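Acyl-CoA dehydrogenase (Mycobacterium thermoresistibile, PDB 3PFD) probably catalyses the flavin-dependent dehydrogenation of saturated acyl-CoA thioesters to 2,3-dehydroacyl-CoA in fatty acid metabolism, passing the electrons to an acceptor. Local coordinates at residues Ala273-Thr278 with Phe296-Met301; Glu343-Ala348 with Arg365-Ala370. All blocks are in the same frame, centred on the assembly; numbering follows the deposited sequence.

Interaction 1 (Ala273-Thr278 with Phe296-Met301); sequences AAIAYT and FMLADM
L298 reaches across to A274, I275 and T278, and its forked end carries most of the contact between helices 256-280 and 292-321. These helices of the C-terminal acyl-CoA dehydrogenase domain run almost antiparallel, at 160°, but their axes come no nearer than 11.2 Å in these segments, so side chains rather than backbones must fill the interval. The first torsion of the leucine (chi1 -65°) carries CG toward the facing helix, and the branch there lets CD2 and CD1 meet different partners. CD2 lies 4.0 Å from CB of A274, with CG1 of I275 a more distant neighbour. CD1 goes to T278, 3.8 Å from its OG1. The threonine and leucine side chains pass alongside each other, heading in opposite directions.

A hydroxyl can face this methyl because it is already spoken for: T278 OG1 donates to A274 O at 2.7 Å, one turn back on its own helix. The same oxygen accepts the backbone N of T278 from the opposite face of its carbonyl plane. T278 can thus present a polar atom to an apolar neighbour, and its side chain lies about 6 Å from bound reduced FAD.

One turn after the leucine, M301 arrives at the margin of the contact, with CE 4.5 Å from A274 CB. A long, flexible thioether suits such a wide gap, and the alanine opposite it is small enough to receive both the methionine and the leucine.

L271, from helix 256-280, packs against both L298 and M301, and L351 of helix 326-352 also covers the leucine. L391 of a second subunit touches I275 and L298, which places this helix pair at a subunit interface beside helix 326-352.

Interaction 2 (Glu343-Ala348 with Arg365-Ala370); sequences EVTTDA and RMMRDA
T345 lies against the backbone of M367, its CB 3.5 Å from M367 CA. Here helices 326-352 and 363-373 form a close antiparallel pair in the helical C-terminal domain of the acyl-CoA dehydrogenase fold: the segments run at 158°, with axes 8.4 Å apart. T345 faces M367, whose side chain turns off along the flank and leaves its backbone to be met; small A370, one turn on, takes the tip of the threonine. A370 CB sits 3.5 Å from T345 OG1, and the CG2 methyl of the same threonine comes 3.6 Å from M366 O.

T345 OG1 occupies the position between its own N and carbonyl carbon, from which it hydrogen-bonds to A341 O on the preceding turn. That bond satisfies the buried hydroxyl within its own helix, and the contact to helix 363-373 is left to van der Waals packing. T346 OG1, turned differently, beside the backbone N and anti to the carbonyl carbon, also bonds one turn back, to M342 O.

Of the two methionines, M366 brings only the root of its side chain near T345; the thioether end leads away, and the residue also meets A270 of helix 256-280. M367 instead has CG anti to the backbone N (chi1 -176°) and an extended chain beyond, which runs obliquely across the T346 side chain. An unbranched, slender residue fits this flank, where a neighbouring subunit packs its own M342 on both M367 and T346. At the end of the extended chain, SD lies 4.1 Å from T346 CA, and the terminal CE rests 3.7 Å from T346 OG1.

Interactions 1 and 2 are both buried and together join four helices of one C-terminal domain, two to each contact. The 273-278/296-301 pair lies farther out, its centre about 26 Å from that of the chain against about 17 Å for interaction 2. The wider pair is bridged by branched and long apolar side chains, whereas the tighter one sets a threonine on the facing backbone, with an alanine beside it and an extended methionine along the flank. Neither is held by polar bonds between its segments. The centres are about 13 Å apart, and M301 links them: its CE lies 3.6 Å from V344 O, so helices 292-321 and 326-352, consecutive in the chain, connect the two contacts.

Interaction 1 (Ala273-Thr278 with Phe296-Met301)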
loop_
_atom_site.group_PDB
_atom_site.type_symbol
_atom_site.label_atom_id
_atom_site.label_comp_id
_atom_site.label_asym_id
_atom_site.label_seq_id
_atom_site.Cartn_x
_atom_site.Cartn_y
_atom_site.Cartn_z
ATOM N N ALA C 273 19.260 -7.575 -10.539
ATOM C CA ALA C 273 18.861 -8.477 -11.629
ATOM C C ALA C 273 17.810 -7.800 -12.535
ATOM O O ALA C 273 17.937 -7.859 -13.760
ATOM C CB ALA C 273 18.336 -9.861 -11.066
ATOM N N ALA C 274 16.812 -7.135 -11.941
ATOM C CA ALA C 274 15.751 -6.441 -12.700
ATOM C C ALA C 274 16.259 -5.249 -13.544
ATOM O O ALA C 274 15.773 -5.030 -14.655
ATOM C CB ALA C 274 14.615 -5.968 -11.774
ATOM N N ILE C 275 17.189 -4.461 -13.006
ATOM C CA ILE C 275 17.791 -3.378 -13.786
ATOM C C ILE C 275 18.536 -3.994 -14.987
ATOM O O ILE C 275 18.296 -3.606 -16.130
ATOM C CB ILE C 275 18.756 -2.494 -12.933
ATOM C CG1 ILE C 275 17.974 -1.662 -11.901
ATOM C CG2 ILE C 275 19.644 -1.555 -13.825
ATOM C CD1 ILE C 275 18.866 -1.056 -10.803
ATOM N N ALA C 276 19.416 -4.962 -14.731
ATOM C CA ALA C 276 20.125 -5.610 -15.845
ATOM C C ALA C 276 19.166 -6.197 -16.879
ATOM O O ALA C 276 19.327 -5.969 -18.086
ATOM C CB ALA C 276 21.146 -6.665 -15.354
ATOM N N TYR C 277 18.161 -6.935 -16.416
ATOM C CA TYR C 277 17.280 -7.631 -17.351
ATOM C C TYR C 277 16.375 -6.675 -18.150
ATOM O O TYR C 277 16.208 -6.865 -19.357
ATOM C CB TYR C 277 16.431 -8.692 -16.641
ATOM C CG TYR C 277 15.552 -9.472 -17.603
ATOM C CD1 TYR C 277 14.226 -9.084 -17.843
ATOM C CD2 TYR C 277 16.070 -10.561 -18.322
ATOM C CE1 TYR C 277 13.409 -9.790 -18.738
ATOM C CE2 TYR C 277 15.278 -11.250 -19.233
ATOM C CZ TYR C 277 13.952 -10.867 -19.434
ATOM O OH TYR C 277 13.183 -11.559 -20.327
ATOM N N THR C 278 15.769 -5.679 -17.482
ATOM C CA THR C 278 14.832 -4.755 -18.166
ATOM C C THR C 278 15.523 -3.865 -19.216
ATOM O O THR C 278 14.902 -3.443 -20.204
ATOM C CB THR C 278 13.999 -3.890 -17.173
ATOM O OG1 THR C 278 14.871 -3.093 -16.362
ATOM C CG2 THR C 278 13.119 -4.794 -16.261
ATOM N N PHE C 296 9.287 3.815 -12.833
ATOM C CA PHE C 296 8.798 4.235 -11.502
ATOM C C PHE C 296 8.846 3.095 -10.489
ATOM O O PHE C 296 9.185 3.311 -9.329
ATOM C CB PHE C 296 7.375 4.835 -11.588
ATOM C CG PHE C 296 7.333 6.275 -12.112
ATOM C CD1 PHE C 296 8.414 6.828 -12.814
ATOM C CD2 PHE C 296 6.188 7.051 -11.931
ATOM C CE1 PHE C 296 8.379 8.159 -13.276
ATOM C CE2 PHE C 296 6.112 8.370 -12.426
ATOM C CZ PHE C 296 7.220 8.926 -13.094
ATOM N N MET C 297 8.523 1.889 -10.937
ATOM C CA MET C 297 8.601 0.719 -10.080
ATOM C C MET C 297 10.047 0.443 -9.649
ATOM O O MET C 297 10.295 0.171 -8.480
ATOM C CB MET C 297 7.977 -0.518 -10.745
ATOM C CG MET C 297 8.038 -1.747 -9.854
ATOM S SD MET C 297 7.396 -3.254 -10.593
ATOM C CE MET C 297 5.625 -2.987 -10.472
ATOM N N LEU C 298 10.990 0.549 -10.588
ATOM C CA LEU C 298 12.430 0.429 -10.252
ATOM C C LEU C 298 12.875 1.488 -9.243
ATOM O O LEU C 298 13.602 1.178 -8.301
ATOM C CB LEU C 298 13.324 0.448 -11.514
ATOM C CG LEU C 298 13.150 -0.741 -12.489
ATOM C CD1 LEU C 298 13.759 -0.450 -13.878
ATOM C CD2 LEU C 298 13.717 -2.042 -11.939
ATOM N N ALA C 299 12.430 2.736 -9.443
ATOM C CA ALA C 299 12.732 3.811 -8.510
ATOM C C ALA C 299 12.139 3.487 -7.126
ATOM O O ALA C 299 12.806 3.665 -6.099
ATOM C CB ALA C 299 12.157 5.154 -9.048
ATOM N N ASP C 300 10.879 3.036 -7.085
ATOM C CA ASP C 300 10.263 2.678 -5.801
ATOM C C ASP C 300 11.104 1.595 -5.085
ATOM O O ASP C 300 11.305 1.648 -3.869
ATOM C CB ASP C 300 8.818 2.193 -5.967
ATOM C CG ASP C 300 7.851 3.309 -6.370
ATOM O OD1 ASP C 300 8.179 4.503 -6.211
ATOM O OD2 ASP C 300 6.743 2.984 -6.853
ATOM N N MET C 301 11.577 0.611 -5.842
ATOM C CA MET C 301 12.315 -0.496 -5.254
ATOM C C MET C 301 13.582 0.046 -4.604
ATOM O O MET C 301 13.793 -0.161 -3.409
ATOM C CB MET C 301 12.611 -1.560 -6.308
ATOM C CG MET C 301 11.341 -2.277 -6.829
ATOM S SD MET C 301 11.544 -2.985 -8.485
ATOM C CE MET C 301 12.560 -4.410 -8.144
#

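Interaction 2 (Glu343-Ala348 with Arg365-Ala370)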
loop_
_atom_site.group_PDB
_atom_site.type_symbol
_atom_site.label_atom_id
_atom_site.label_comp_id
_atom_site.label_asym_id
_atom_site.label_seq_id
_atom_site.Cartn_x
_atom_site.Cartn_y
_atom_site.Cartn_z
ATOM N N GLU C 343 8.040 -6.912 -0.982
ATOM C CA GLU C 343 7.525 -6.081 -2.059
ATOM C C GLU C 343 8.506 -6.022 -3.249
ATOM O O GLU C 343 8.101 -6.185 -4.381
ATOM C CB GLU C 343 7.168 -4.656 -1.538
ATOM C CG GLU C 343 6.912 -3.607 -2.659
ATOM C CD GLU C 343 6.641 -2.187 -2.111
ATOM O OE1 GLU C 343 6.458 -1.247 -2.922
ATOM O OE2 GLU C 343 6.639 -2.002 -0.875
ATOM N N VAL C 344 9.783 -5.795 -2.981
ATOM C CA VAL C 344 10.794 -5.664 -4.039
ATOM C C VAL C 344 10.946 -6.934 -4.868
ATOM O O VAL C 344 10.965 -6.868 -6.113
ATOM C CB VAL C 344 12.188 -5.220 -3.468
ATOM C CG1 VAL C 344 13.297 -5.438 -4.484
ATOM C CG2 VAL C 344 12.146 -3.735 -3.046
ATOM N N THR C 345 11.025 -8.082 -4.193
ATOM C CA THR C 345 11.197 -9.375 -4.881
ATOM C C THR C 345 9.952 -9.794 -5.663
ATOM O O THR C 345 10.087 -10.376 -6.728
ATOM C CB THR C 345 11.605 -10.518 -3.929
ATOM O OG1 THR C 345 10.603 -10.705 -2.939
ATOM C CG2 THR C 345 12.967 -10.227 -3.255
ATOM N N THR C 346 8.763 -9.494 -5.129
ATOM C CA THR C 346 7.488 -9.677 -5.864
ATOM C C THR C 346 7.487 -8.875 -7.175
ATOM O O THR C 346 7.085 -9.388 -8.220
ATOM C CB THR C 346 6.255 -9.294 -4.995
ATOM O OG1 THR C 346 6.265 -10.110 -3.822
ATOM C CG2 THR C 346 4.949 -9.567 -5.719
ATOM N N ASP C 347 7.941 -7.625 -7.081
ATOM C CA ASP C 347 8.133 -6.724 -8.227
ATOM C C ASP C 347 9.170 -7.220 -9.244
ATOM O O ASP C 347 8.946 -7.142 -10.457
ATOM C CB ASP C 347 8.567 -5.333 -7.730
ATOM C CG ASP C 347 7.419 -4.519 -7.163
ATOM O OD1 ASP C 347 6.213 -4.930 -7.274
ATOM O OD2 ASP C 347 7.741 -3.459 -6.575
ATOM N N ALA C 348 10.302 -7.714 -8.754
ATOM C CA ALA C 348 11.365 -8.184 -9.638
ATOM C C ALA C 348 10.941 -9.395 -10.462
ATOM O O ALA C 348 11.246 -9.479 -11.659
ATOM C CB ALA C 348 12.657 -8.475 -8.835
ATOM N N ARG C 365 13.572 -17.506 -6.882
ATOM C CA ARG C 365 14.159 -17.943 -5.603
ATOM C C ARG C 365 14.240 -16.808 -4.575
ATOM O O ARG C 365 13.895 -16.972 -3.392
ATOM C CB ARG C 365 15.544 -18.558 -5.826
ATOM C CG ARG C 365 16.232 -18.952 -4.540
ATOM C CD ARG C 365 17.709 -19.261 -4.785
ATOM N NE ARG C 365 18.574 -18.088 -4.967
ATOM C CZ ARG C 365 19.264 -17.816 -6.082
ATOM N NH1 ARG C 365 19.143 -18.576 -7.173
ATOM N NH2 ARG C 365 20.055 -16.750 -6.127
ATOM N N MET C 366 14.684 -15.651 -5.038
ATOM C CA MET C 366 14.737 -14.464 -4.196
ATOM C C MET C 366 13.399 -14.107 -3.513
ATOM O O MET C 366 13.365 -13.708 -2.341
ATOM C CB MET C 366 15.263 -13.290 -5.002
ATOM C CG MET C 366 16.776 -13.420 -5.356
ATOM S SD MET C 366 17.194 -12.197 -6.609
ATOM C CE MET C 366 18.904 -12.578 -6.920
ATOM N N MET C 367 12.309 -14.295 -4.241
ATOM C CA MET C 367 10.980 -13.968 -3.740
ATOM C C MET C 367 10.620 -14.963 -2.648
ATOM O O MET C 367 10.158 -14.585 -1.547
ATOM C CB MET C 367 9.960 -14.025 -4.900
ATOM C CG MET C 367 8.560 -13.601 -4.490
ATOM S SD MET C 367 7.384 -13.745 -5.841
ATOM C CE MET C 367 5.844 -13.652 -4.909
ATOM N N ARG C 368 10.845 -16.245 -2.956
ATOM C CA ARG C 368 10.598 -17.325 -2.001
ATOM C C ARG C 368 11.416 -17.145 -0.703
ATOM O O ARG C 368 10.863 -17.269 0.395
ATOM C CB ARG C 368 10.855 -18.689 -2.641
ATOM C CG ARG C 368 9.827 -19.034 -3.747
ATOM C CD ARG C 368 10.014 -20.458 -4.254
ATOM N NE ARG C 368 11.141 -20.605 -5.171
ATOM C CZ ARG C 368 12.302 -21.200 -4.885
ATOM N NH1 ARG C 368 12.549 -21.666 -3.645
ATOM N NH2 ARG C 368 13.237 -21.289 -5.834
ATOM N N ASP C 369 12.701 -16.815 -0.845
ATOM C CA ASP C 369 13.578 -16.518 0.296
ATOM C C ASP C 369 13.134 -15.282 1.078
ATOM O O ASP C 369 13.235 -15.257 2.299
ATOM C CB ASP C 369 15.033 -16.278 -0.170
ATOM C CG ASP C 369 15.674 -17.516 -0.802
ATOM O OD1 ASP C 369 15.095 -18.651 -0.707
ATOM O OD2 ASP C 369 16.770 -17.336 -1.399
ATOM N N ALA C 370 12.716 -14.227 0.378
ATOM C CA ALA C 370 12.392 -12.978 1.070
ATOM C C ALA C 370 11.303 -13.194 2.120
ATOM O O ALA C 370 11.335 -12.548 3.176
ATOM C CB ALA C 370 11.970 -11.878 0.075
#